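Local coordinates for 3',5'-nucleoside bisphosphate phosphatase (Chromobacterium violaceum, PDB 2YB1), which hydrolyses nucleoside 3',5'-bisphosphates to nucleoside 5'-phosphates and orthophosphate, using three manganese ions per subunit, at residues Ile23-Ala27 / Arg55-Phe59; Val65-Trp69 / Trp170-Ala176; Arg134-Ala138 / Val153-Thr159; Ile202-Leu207 / His235-Leu241. All blocks are in the same frame, centred on the assembly; numbering follows the deposited sequence.

Contact 1: Ile23-Ala27 / Arg55-Phe59; sequences IDRAA and RGIPF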
# COMPACT_ATOMS: atom_id res chain seq x y z
N ILE A 23 -3.46 7.64 12.47
CA ILE A 23 -4.91 7.83 12.62
C ILE A 23 -5.22 9.20 13.24
O ILE A 23 -6.12 9.91 12.77
CB ILE A 23 -5.57 6.70 13.47
CG1 ILE A 23 -5.47 5.34 12.76
CG2 ILE A 23 -7.02 7.04 13.81
CD1 ILE A 23 -6.18 5.29 11.41
N ASP A 24 -4.47 9.56 14.28
CA ASP A 24 -4.65 10.85 14.94
C ASP A 24 -4.38 12.02 13.98
O ASP A 24 -5.06 13.04 14.04
CB ASP A 24 -3.74 10.95 16.17
CG ASP A 24 -4.27 10.16 17.36
OD1 ASP A 24 -5.43 9.69 17.32
OD2 ASP A 24 -3.52 10.00 18.35
N ARG A 25 -3.38 11.86 13.12
CA ARG A 25 -3.04 12.89 12.13
C ARG A 25 -4.17 13.00 11.11
O ARG A 25 -4.64 14.10 10.81
CB ARG A 25 -1.72 12.56 11.43
CG ARG A 25 -1.28 13.60 10.38
CD ARG A 25 0.03 13.15 9.71
NE ARG A 25 0.52 14.10 8.71
CZ ARG A 25 1.37 15.10 8.95
NH1 ARG A 25 1.84 15.32 10.17
NH2 ARG A 25 1.76 15.89 7.95
N ALA A 26 -4.62 11.86 10.59
CA ALA A 26 -5.75 11.84 9.67
C ALA A 26 -6.97 12.51 10.30
O ALA A 26 -7.72 13.23 9.63
CB ALA A 26 -6.09 10.40 9.28
N ALA A 27 -7.16 12.30 11.60
CA ALA A 27 -8.36 12.76 12.30
C ALA A 27 -8.49 14.29 12.31
O ALA A 27 -9.58 14.82 12.50
CB ALA A 27 -8.38 12.20 13.73
N ARG A 55 -11.78 8.27 18.19
CA ARG A 55 -11.96 9.60 17.60
C ARG A 55 -13.29 9.71 16.85
O ARG A 55 -13.58 10.73 16.22
CB ARG A 55 -10.82 9.95 16.64
CG ARG A 55 -9.41 9.89 17.23
CD ARG A 55 -9.04 11.19 17.89
NE ARG A 55 -7.67 11.13 18.40
CZ ARG A 55 -7.20 11.89 19.39
NH1 ARG A 55 -7.98 12.78 19.98
NH2 ARG A 55 -5.93 11.75 19.79
N GLY A 56 -14.08 8.64 16.90
CA GLY A 56 -15.40 8.63 16.28
C GLY A 56 -15.37 8.43 14.77
O GLY A 56 -16.29 8.87 14.06
N ILE A 57 -14.32 7.77 14.27
CA ILE A 57 -14.10 7.61 12.82
C ILE A 57 -14.31 6.17 12.36
O ILE A 57 -13.59 5.27 12.80
CB ILE A 57 -12.65 8.00 12.44
CG1 ILE A 57 -12.31 9.42 12.92
CG2 ILE A 57 -12.43 7.84 10.93
CD1 ILE A 57 -10.81 9.75 12.88
N PRO A 58 -15.27 5.95 11.44
CA PRO A 58 -15.44 4.62 10.85
C PRO A 58 -14.14 4.13 10.20
O PRO A 58 -13.38 4.93 9.63
CB PRO A 58 -16.51 4.85 9.77
CG PRO A 58 -17.32 5.99 10.31
CD PRO A 58 -16.30 6.90 10.97
N PHE A 59 -13.91 2.82 10.28
CA PHE A 59 -12.62 2.25 9.93
C PHE A 59 -12.81 0.93 9.19
O PHE A 59 -13.72 0.16 9.50
CB PHE A 59 -11.78 2.03 11.20
CG PHE A 59 -10.40 1.48 10.94
CD1 PHE A 59 -9.37 2.31 10.54
CD2 PHE A 59 -10.14 0.11 11.07
CE1 PHE A 59 -8.10 1.81 10.29
CE2 PHE A 59 -8.87 -0.40 10.83
CZ PHE A 59 -7.85 0.44 10.43
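Arg-55, at the end of helix 45-54, reaches across to Asp-24 on helix 19-27. Its chain turns at CG (chi2 -86°), which carries the guanidinium to the carboxylate in a salt bridge: NE donates to OD1 of Asp-24 over 2.9 Å. The acceptor lies in the guanidinium plane but is met from above the carboxylate plane, the two planes standing 78° apart. A second bond, from Arg-55 NH2 to Asp-24 OD2, is weak at 3.3 Å. Gly-56 follows with positive phi and completes a Schellman motif, a backbone shape that glycine adopts easily, and the chain turns inward. Ile-57 can then push its extended CG1-CD1 branch toward the helix, where CD1 meets CB of Ala-27 at 3.6 Å; the small methyl of alanine leaves room for the isoleucine. Past Pro-58, whose backbone bonds to Leu-34 of strand 33-36, Phe-59 brings ring atom CE1 to within 4.1 Å of CD1 of Ile-23, the two side chains crossing near a right angle. The chemistry is thus graded: a salt bridge on the partly exposed side is combined with buried contacts of Ile-23, Ile-57 and Phe-59, joining helix 19-27 to the loop that enters strand 59-69 of the PHP domain.

Contact 2: Val65-Trp69 / Trp170-Ala176; sequences VSVSW and WASLEDA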
# COMPACT_ATOMS: atom_id res chain seq x y z
N VAL A 65 -0.71 -5.77 -0.63
CA VAL A 65 0.01 -7.01 -0.94
C VAL A 65 0.93 -6.89 -2.15
O VAL A 65 0.49 -6.46 -3.22
CB VAL A 65 -0.98 -8.16 -1.24
CG1 VAL A 65 -0.20 -9.50 -1.41
CG2 VAL A 65 -2.04 -8.24 -0.13
N SER A 66 2.19 -7.27 -1.96
CA SER A 66 3.20 -7.24 -3.02
C SER A 66 3.01 -8.42 -3.96
O SER A 66 2.91 -9.57 -3.51
CB SER A 66 4.61 -7.32 -2.41
OG SER A 66 4.82 -6.31 -1.42
N VAL A 67 2.99 -8.12 -5.25
CA VAL A 67 2.71 -9.11 -6.30
C VAL A 67 3.74 -8.99 -7.42
O VAL A 67 4.11 -7.89 -7.83
CB VAL A 67 1.26 -8.90 -6.87
CG1 VAL A 67 1.06 -9.67 -8.20
CG2 VAL A 67 0.22 -9.33 -5.85
N SER A 68 4.22 -10.14 -7.91
CA SER A 68 5.01 -10.13 -9.15
C SER A 68 4.10 -10.67 -10.25
O SER A 68 3.60 -11.79 -10.16
CB SER A 68 6.28 -10.98 -9.03
OG SER A 68 7.12 -10.50 -8.00
N TRP A 69 3.86 -9.84 -11.25
CA TRP A 69 3.03 -10.23 -12.38
C TRP A 69 3.89 -10.07 -13.63
O TRP A 69 4.20 -8.94 -14.05
CB TRP A 69 1.79 -9.31 -12.42
CG TRP A 69 0.80 -9.57 -13.54
CD1 TRP A 69 -0.08 -10.62 -13.65
CD2 TRP A 69 0.57 -8.74 -14.68
NE1 TRP A 69 -0.83 -10.49 -14.79
CE2 TRP A 69 -0.45 -9.34 -15.44
CE3 TRP A 69 1.14 -7.54 -15.14
CZ2 TRP A 69 -0.93 -8.79 -16.63
CZ3 TRP A 69 0.66 -6.98 -16.33
CH2 TRP A 69 -0.36 -7.62 -17.06
N TRP A 170 7.46 -11.88 -5.51
CA TRP A 170 6.42 -11.70 -4.49
C TRP A 170 5.25 -12.65 -4.77
O TRP A 170 5.41 -13.66 -5.45
CB TRP A 170 5.98 -10.24 -4.41
CG TRP A 170 7.12 -9.27 -4.30
CD1 TRP A 170 7.63 -8.49 -5.29
CD2 TRP A 170 7.91 -9.00 -3.13
NE1 TRP A 170 8.68 -7.74 -4.82
CE2 TRP A 170 8.87 -8.03 -3.49
CE3 TRP A 170 7.88 -9.47 -1.81
CZ2 TRP A 170 9.80 -7.51 -2.58
CZ3 TRP A 170 8.82 -8.96 -0.90
CH2 TRP A 170 9.76 -7.99 -1.29
N ALA A 171 4.09 -12.37 -4.18
CA ALA A 171 2.92 -13.23 -4.38
C ALA A 171 2.49 -13.27 -5.84
O ALA A 171 2.80 -12.37 -6.61
CB ALA A 171 1.76 -12.77 -3.51
N SER A 172 1.79 -14.33 -6.22
CA SER A 172 1.12 -14.32 -7.50
C SER A 172 -0.12 -13.42 -7.40
O SER A 172 -0.64 -13.17 -6.29
CB SER A 172 0.71 -15.74 -7.91
OG SER A 172 -0.42 -16.17 -7.16
N LEU A 173 -0.59 -12.93 -8.54
CA LEU A 173 -1.81 -12.14 -8.57
C LEU A 173 -2.99 -12.96 -8.04
O LEU A 173 -3.78 -12.48 -7.24
CB LEU A 173 -2.09 -11.66 -10.01
CG LEU A 173 -3.29 -10.74 -10.23
CD1 LEU A 173 -3.08 -9.46 -9.44
CD2 LEU A 173 -3.49 -10.43 -11.72
N GLU A 174 -3.08 -14.21 -8.49
CA GLU A 174 -4.17 -15.09 -8.07
C GLU A 174 -4.18 -15.31 -6.56
O GLU A 174 -5.24 -15.28 -5.92
CB GLU A 174 -4.11 -16.43 -8.83
CG GLU A 174 -4.46 -16.27 -10.32
CD GLU A 174 -4.04 -17.46 -11.17
OE1 GLU A 174 -2.91 -17.97 -10.97
OE2 GLU A 174 -4.84 -17.87 -12.05
N ASP A 175 -3.00 -15.53 -5.98
CA ASP A 175 -2.90 -15.70 -4.53
C ASP A 175 -3.30 -14.44 -3.77
O ASP A 175 -4.07 -14.52 -2.82
CB ASP A 175 -1.51 -16.16 -4.12
CG ASP A 175 -1.32 -17.66 -4.28
OD1 ASP A 175 -2.33 -18.37 -4.45
OD2 ASP A 175 -0.17 -18.12 -4.22
N ALA A 176 -2.77 -13.28 -4.17
CA ALA A 176 -3.05 -12.05 -3.44
C ALA A 176 -4.55 -11.73 -3.41
O ALA A 176 -5.11 -11.46 -2.34
CB ALA A 176 -2.27 -10.88 -4.01
O HOH W 1 1.13 -12.88 -10.69
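Ser-68 grips the chain at Trp-170 and Ala-171 with both its side chain and its backbone. Its OG accepts from Trp-170 N at 2.9 Å in an almost straight bond (174°), a job suited to a short hydroxyl side chain turned beside its own backbone N (chi1 -60°). Ser-68 N donates to Ala-171 O at 2.9 Å, and Ala-171 N returns a bond to Ser-66 O at 3.1 Å, so Val-67 and Ala-171 form a single beta bridge. Where the bridge ends, a water takes over, donating to Ser-68 O and accepting from Leu-173 N in the first turn of helix 173-182. Ser-172 is the N-cap of that helix, its OG receiving Asp-175 N.

Packing spreads from these bonds. CB of Ser-66 lies 3.7 Å from CG of Trp-170. The single methyl of Ala-176 suits the narrow space between two valines: its CB is 3.5 Å from Val-67 CG2, a tight contact, and 3.6 Å from Val-65 CG1. Trp-69 and Leu-173 run side by side, Trp-69 CD1 lying 3.9 Å from Leu-173 CD2.

The contact borders the active site: Trp-170 and Arg-99 lie beside AMP, and Ser-66, hydrogen-bonded through OG to Asp-40, neighbours the manganese ligand His-75. Strand 59-69 pairs on with strand 72-79. Ile-95 of helix 86-96 and Arg-99 of helix 99-112 cover Trp-170, while Trp-69 leans on helix 199-211 and bonds through NE1 to Asp-208.

Contact 3: Arg134-Ala138 / Val153-Thr159; sequences RTHFA and VFRKYLT. With AMP (adenosine monophosphate), chain E.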
# COMPACT_ATOMS: atom_id res chain seq x y z
N ARG A 134 12.81 -1.06 0.79
CA ARG A 134 13.55 -0.05 0.04
C ARG A 134 13.28 1.35 0.60
O ARG A 134 14.12 2.23 0.48
CB ARG A 134 13.18 -0.06 -1.45
CG ARG A 134 13.70 -1.29 -2.21
CD ARG A 134 13.47 -1.18 -3.72
NE ARG A 134 12.07 -1.41 -4.07
CZ ARG A 134 11.49 -0.95 -5.18
NH1 ARG A 134 12.20 -0.23 -6.05
NH2 ARG A 134 10.21 -1.22 -5.42
N THR A 135 12.09 1.54 1.18
CA THR A 135 11.73 2.84 1.76
C THR A 135 12.68 3.22 2.88
O THR A 135 13.13 4.36 2.97
CB THR A 135 10.29 2.84 2.30
OG1 THR A 135 9.38 2.53 1.24
CG2 THR A 135 9.92 4.21 2.90
N HIS A 136 12.99 2.25 3.74
CA HIS A 136 13.92 2.48 4.84
C HIS A 136 15.34 2.78 4.33
O HIS A 136 16.03 3.64 4.89
CB HIS A 136 13.94 1.29 5.79
CG HIS A 136 12.59 0.94 6.34
ND1 HIS A 136 11.99 -0.28 6.11
CD2 HIS A 136 11.72 1.65 7.09
CE1 HIS A 136 10.81 -0.31 6.71
NE2 HIS A 136 10.63 0.85 7.32
N PHE A 137 15.76 2.08 3.27
CA PHE A 137 17.06 2.34 2.64
C PHE A 137 17.11 3.77 2.12
O PHE A 137 18.11 4.46 2.26
CB PHE A 137 17.33 1.36 1.49
CG PHE A 137 17.93 0.04 1.94
CD1 PHE A 137 17.12 -0.94 2.50
CD2 PHE A 137 19.29 -0.19 1.82
CE1 PHE A 137 17.67 -2.15 2.93
CE2 PHE A 137 19.84 -1.39 2.25
CZ PHE A 137 19.03 -2.37 2.80
N ALA A 138 16.01 4.22 1.53
CA ALA A 138 15.95 5.57 0.98
C ALA A 138 16.04 6.63 2.09
O ALA A 138 16.75 7.62 1.95
CB ALA A 138 14.68 5.76 0.15
N VAL A 153 17.03 9.38 -4.83
CA VAL A 153 17.45 8.05 -4.40
C VAL A 153 17.03 6.98 -5.43
O VAL A 153 17.84 6.17 -5.85
CB VAL A 153 16.89 7.66 -3.01
CG1 VAL A 153 17.05 6.15 -2.76
CG2 VAL A 153 17.57 8.48 -1.90
N PHE A 154 15.76 6.99 -5.83
CA PHE A 154 15.24 5.95 -6.70
C PHE A 154 15.62 6.16 -8.16
O PHE A 154 15.49 5.26 -8.99
CB PHE A 154 13.72 5.80 -6.50
CG PHE A 154 13.36 5.20 -5.17
CD1 PHE A 154 13.31 3.82 -5.01
CD2 PHE A 154 13.13 6.01 -4.06
CE1 PHE A 154 13.00 3.26 -3.78
CE2 PHE A 154 12.82 5.45 -2.83
CZ PHE A 154 12.76 4.08 -2.69
N ARG A 155 16.11 7.35 -8.45
CA ARG A 155 16.70 7.63 -9.75
C ARG A 155 18.08 6.95 -9.88
O ARG A 155 18.39 6.40 -10.94
CB ARG A 155 16.81 9.15 -9.94
CG ARG A 155 16.99 9.60 -11.36
CD ARG A 155 16.73 11.10 -11.50
NE ARG A 155 17.53 11.88 -10.56
CZ ARG A 155 18.79 12.25 -10.78
NH1 ARG A 155 19.38 11.91 -11.92
NH2 ARG A 155 19.45 12.95 -9.87
N LYS A 156 18.90 7.03 -8.83
CA LYS A 156 20.25 6.45 -8.87
C LYS A 156 20.42 5.02 -8.31
O LYS A 156 21.40 4.35 -8.63
CB LYS A 156 21.23 7.36 -8.14
CG LYS A 156 21.26 8.80 -8.64
CD LYS A 156 21.35 8.85 -10.16
CE LYS A 156 21.67 10.25 -10.67
NZ LYS A 156 21.52 10.32 -12.15
N TYR A 157 19.46 4.56 -7.51
CA TYR A 157 19.63 3.35 -6.69
C TYR A 157 18.30 2.67 -6.47
O TYR A 157 17.26 3.25 -6.69
CB TYR A 157 20.19 3.68 -5.31
CG TYR A 157 21.50 4.42 -5.31
CD1 TYR A 157 22.68 3.77 -5.66
CD2 TYR A 157 21.55 5.76 -4.95
CE1 TYR A 157 23.88 4.45 -5.67
CE2 TYR A 157 22.76 6.44 -4.95
CZ TYR A 157 23.92 5.77 -5.31
OH TYR A 157 25.13 6.43 -5.31
N LEU A 158 18.36 1.42 -6.01
CA LEU A 158 17.18 0.74 -5.49
C LEU A 158 16.11 0.56 -6.56
O LEU A 158 14.95 0.38 -6.24
CB LEU A 158 16.60 1.52 -4.31
CG LEU A 158 17.58 1.75 -3.15
CD1 LEU A 158 16.94 2.62 -2.04
CD2 LEU A 158 18.04 0.41 -2.59
N THR A 159 16.53 0.60 -7.82
CA THR A 159 15.65 0.29 -8.94
C THR A 159 16.42 -0.59 -9.93
O THR A 159 17.66 -0.57 -9.93
CB THR A 159 15.16 1.57 -9.65
OG1 THR A 159 16.29 2.39 -9.97
CG2 THR A 159 14.21 2.35 -8.75
P AMP E . 10.02 -2.93 -1.20
O1P AMP E . 10.45 -3.16 -2.64
O2P AMP E . 8.64 -3.52 -1.02
O3P AMP E . 11.12 -3.38 -0.26
O5' AMP E . 9.92 -1.34 -1.17
C5' AMP E . 8.96 -0.66 -1.96
C4' AMP E . 8.57 0.66 -1.35
O4' AMP E . 9.57 1.65 -1.67
C3' AMP E . 7.27 1.26 -1.86
O3' AMP E . 6.13 0.72 -1.22
C2' AMP E . 7.46 2.76 -1.63
O2' AMP E . 7.13 3.09 -0.28
C1' AMP E . 8.97 2.92 -1.81
N9 AMP E . 9.30 3.44 -3.15
C8 AMP E . 9.46 2.71 -4.28
N7 AMP E . 9.74 3.53 -5.33
C5 AMP E . 9.75 4.80 -4.88
C6 AMP E . 9.97 6.15 -5.46
N6 AMP E . 10.25 6.30 -6.78
N1 AMP E . 9.89 7.21 -4.63
C2 AMP E . 9.61 7.08 -3.31
N3 AMP E . 9.39 5.89 -2.72
C4 AMP E . 9.45 4.74 -3.44
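The first turn of helix 134-143 lies against the last turn of helix 150-156 and the loop after it, with CA atoms 6.1 Å apart at Ala-138 and Val-153. Arg-134 works in two directions. Bent at chi3 (-75°), it hydrogen-bonds through NH1 to Leu-158 O at 2.8 Å, with the oxygen in the guanidinium plane, and through NE to O1P of AMP, also at 2.8 Å. The carbonyl thus fixes the rotation of a group that holds the phosphate. The backbone N of Arg-134 makes a separate hydrogen bond to AMP O3P, 3.1 Å. Thr-135 OG1 lies 2.8 Å from AMP O2' and hydrogen-bonds to Asp-14, a manganese ligand. The adenine lies over one face of the Phe-154 ring, C5 3.4 Å above its plane near the centre; over the opposite face, toward the rim, sits CG1 of Val-153. Contact through a ring face, which makes no demand on the base's edge groups, is consistent with similar efficiency on all bases. The small CB of Ala-138 touches CE2 of Phe-154 at 3.5 Å, and CD1 of Leu-158 packs on CB of Phe-137. Helix 99-112 flanks the site, with Arg-99 and Arg-102 hydrogen-bonded to AMP and Met-106 and Leu-110 against Phe-137, which touches helix 118-123 as well.

Contact 4: Ile202-Leu207 / His235-Leu241; sequences IERLIL and HADRHGL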
# COMPACT_ATOMS: atom_id res chain seq x y z
N ILE A 202 -2.32 -2.48 -19.10
CA ILE A 202 -3.28 -2.15 -18.04
C ILE A 202 -4.54 -2.99 -18.20
O ILE A 202 -5.05 -3.55 -17.23
CB ILE A 202 -3.66 -0.65 -18.03
CG1 ILE A 202 -2.50 0.22 -17.53
CG2 ILE A 202 -4.89 -0.42 -17.15
CD1 ILE A 202 -2.15 -0.01 -16.07
N GLU A 203 -5.04 -3.07 -19.43
CA GLU A 203 -6.22 -3.88 -19.71
C GLU A 203 -5.98 -5.35 -19.38
O GLU A 203 -6.83 -6.01 -18.81
CB GLU A 203 -6.64 -3.73 -21.18
CG GLU A 203 -7.63 -4.78 -21.63
CD GLU A 203 -8.94 -4.18 -22.10
OE1 GLU A 203 -9.26 -3.04 -21.68
OE2 GLU A 203 -9.65 -4.84 -22.89
N ARG A 204 -4.81 -5.86 -19.77
CA ARG A 204 -4.42 -7.24 -19.50
C ARG A 204 -4.36 -7.50 -17.99
O ARG A 204 -4.86 -8.52 -17.50
CB ARG A 204 -3.05 -7.53 -20.13
CG ARG A 204 -2.64 -8.99 -20.11
CD ARG A 204 -3.63 -9.81 -20.91
NE ARG A 204 -3.86 -11.13 -20.33
CZ ARG A 204 -5.03 -11.76 -20.33
NH1 ARG A 204 -6.10 -11.20 -20.89
NH2 ARG A 204 -5.13 -12.96 -19.77
N LEU A 205 -3.74 -6.58 -17.26
CA LEU A 205 -3.67 -6.68 -15.80
C LEU A 205 -5.07 -6.71 -15.18
O LEU A 205 -5.34 -7.55 -14.32
CB LEU A 205 -2.86 -5.51 -15.22
CG LEU A 205 -2.83 -5.42 -13.69
CD1 LEU A 205 -2.26 -6.71 -13.05
CD2 LEU A 205 -2.05 -4.19 -13.23
N ILE A 206 -5.94 -5.80 -15.61
CA ILE A 206 -7.33 -5.76 -15.14
C ILE A 206 -8.08 -7.08 -15.41
O ILE A 206 -8.74 -7.62 -14.51
CB ILE A 206 -8.12 -4.58 -15.73
CG1 ILE A 206 -7.58 -3.25 -15.16
CG2 ILE A 206 -9.62 -4.74 -15.47
CD1 ILE A 206 -8.20 -2.02 -15.78
N LEU A 207 -7.99 -7.58 -16.63
CA LEU A 207 -8.64 -8.85 -16.98
C LEU A 207 -8.15 -10.01 -16.10
O LEU A 207 -8.96 -10.78 -15.59
CB LEU A 207 -8.44 -9.17 -18.46
CG LEU A 207 -9.16 -8.19 -19.39
CD1 LEU A 207 -9.03 -8.62 -20.85
CD2 LEU A 207 -10.64 -8.07 -18.99
N HIS A 235 -10.89 3.30 -17.39
CA HIS A 235 -10.54 1.87 -17.32
C HIS A 235 -11.50 1.16 -16.37
O HIS A 235 -11.99 0.07 -16.68
CB HIS A 235 -9.10 1.66 -16.80
CG HIS A 235 -8.04 1.79 -17.85
ND1 HIS A 235 -7.91 0.89 -18.89
CD2 HIS A 235 -7.02 2.67 -17.99
CE1 HIS A 235 -6.88 1.23 -19.64
NE2 HIS A 235 -6.32 2.31 -19.12
N ALA A 236 -11.75 1.78 -15.22
CA ALA A 236 -12.61 1.17 -14.22
C ALA A 236 -14.02 1.01 -14.76
O ALA A 236 -14.66 -0.03 -14.58
CB ALA A 236 -12.61 2.00 -12.93
N ASP A 237 -14.52 2.04 -15.45
CA ASP A 237 -15.89 1.99 -15.94
C ASP A 237 -16.09 0.90 -16.99
O ASP A 237 -17.12 0.21 -16.99
CB ASP A 237 -16.34 3.35 -16.48
CG ASP A 237 -17.81 3.36 -16.84
OD1 ASP A 237 -18.64 3.26 -15.92
OD2 ASP A 237 -18.13 3.46 -18.05
N ARG A 238 -15.12 0.73 -17.89
CA ARG A 238 -15.24 -0.27 -18.96
C ARG A 238 -15.32 -1.68 -18.40
O ARG A 238 -15.90 -2.57 -19.01
CB ARG A 238 -14.06 -0.18 -19.93
CG ARG A 238 -13.89 1.15 -20.62
CD ARG A 238 -12.62 1.16 -21.48
NE ARG A 238 -12.74 0.27 -22.63
CZ ARG A 238 -12.35 -1.00 -22.64
NH1 ARG A 238 -11.82 -1.54 -21.56
NH2 ARG A 238 -12.50 -1.73 -23.74
N HIS A 239 -14.66 -1.90 -17.27
CA HIS A 239 -14.65 -3.22 -16.66
C HIS A 239 -15.60 -3.41 -15.47
O HIS A 239 -15.66 -4.48 -14.88
CB HIS A 239 -13.22 -3.63 -16.34
CG HIS A 239 -12.35 -3.68 -17.55
ND1 HIS A 239 -12.39 -4.73 -18.44
CD2 HIS A 239 -11.47 -2.78 -18.06
CE1 HIS A 239 -11.55 -4.50 -19.44
NE2 HIS A 239 -10.98 -3.32 -19.23
N GLY A 240 -16.34 -2.36 -15.13
CA GLY A 240 -17.24 -2.43 -13.99
C GLY A 240 -16.51 -2.53 -12.67
O GLY A 240 -17.00 -3.14 -11.73
N LEU A 241 -15.31 -1.94 -12.59
CA LEU A 241 -14.56 -1.90 -11.32
C LEU A 241 -15.02 -0.76 -10.43
O LEU A 241 -15.36 0.33 -10.92
CB LEU A 241 -13.07 -1.76 -11.59
CG LEU A 241 -12.37 -2.91 -12.32
CD1 LEU A 241 -10.94 -2.53 -12.66
CD2 LEU A 241 -12.42 -4.17 -11.47
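The short helical segments 202-207 and 235-239 cross at -45°, pointing broadly the same way, their axes 11.2 Å distant at closest approach, a gap wide enough for imidazole rings between them. His-235 and His-239, one turn apart, fill it, and each receives an isoleucine methyl over a ring face. CG2 of Ile-202 stands 3.6 Å from the centroid of the His-235 ring, only 9° off its normal, while CG2 of Ile-206 lies 3.9 Å from that of His-239 and nearer the rim; both are CH-pi contacts. The CG2 branches are the ones placed anti to the backbone N (chi1, measured to CG1, is -69° in Ile-206). Beta-branched isoleucine thus has a second arm to spend: CD1 of Ile-206 reaches CB of His-235.

The polar end belongs to Glu-203, whose OE1 serves two donors. NE2 of His-239 donates to it at 3.0 Å, in the imidazole plane but from well above the carboxylate plane, and NH1 of Arg-238 forms a salt bridge to the same oxygen at 3.0 Å. Charged Glu-203 and Arg-238 suit the more exposed side, the isoleucines and Leu-241 the buried one. CD2 of Leu-207 closes on CE1 of His-239.

Gly-240, with positive phi, forms a Schellman motif and turns the chain toward strand 242-246, bringing CD1 of Leu-241 to CG2 of Ile-206. Leu-241 and Ala-236 also rest on Ile-217 of strand 216-221, so the helix pair packs beside the later strands of the sheet, and Gln-210 further along helix 199-211 bonds to His-239 O.

Contacts 2 and 4 meet directly: CH2 of Trp-69 lies 3.5 Å from N of Leu-205, and CD2 of Leu-173 is 4.1 Å from CD1 of Leu-205. Contact 3 falls within the chain loop that contact 2 closes, their nearest atoms about 7 Å apart, and both approach the nucleotide: contact 3 binds AMP, while the side chain of Trp-170 in contact 2 is about 4 Å from it. The side chain of Ser-66 is about 8 Å from a manganese ion. Contact 1, centred about 30 Å from contact 2 on the opposite side of the chain's centre, and contact 4 are structural packing of this PHP-family, TIM-barrel-related fold, farther from the metals.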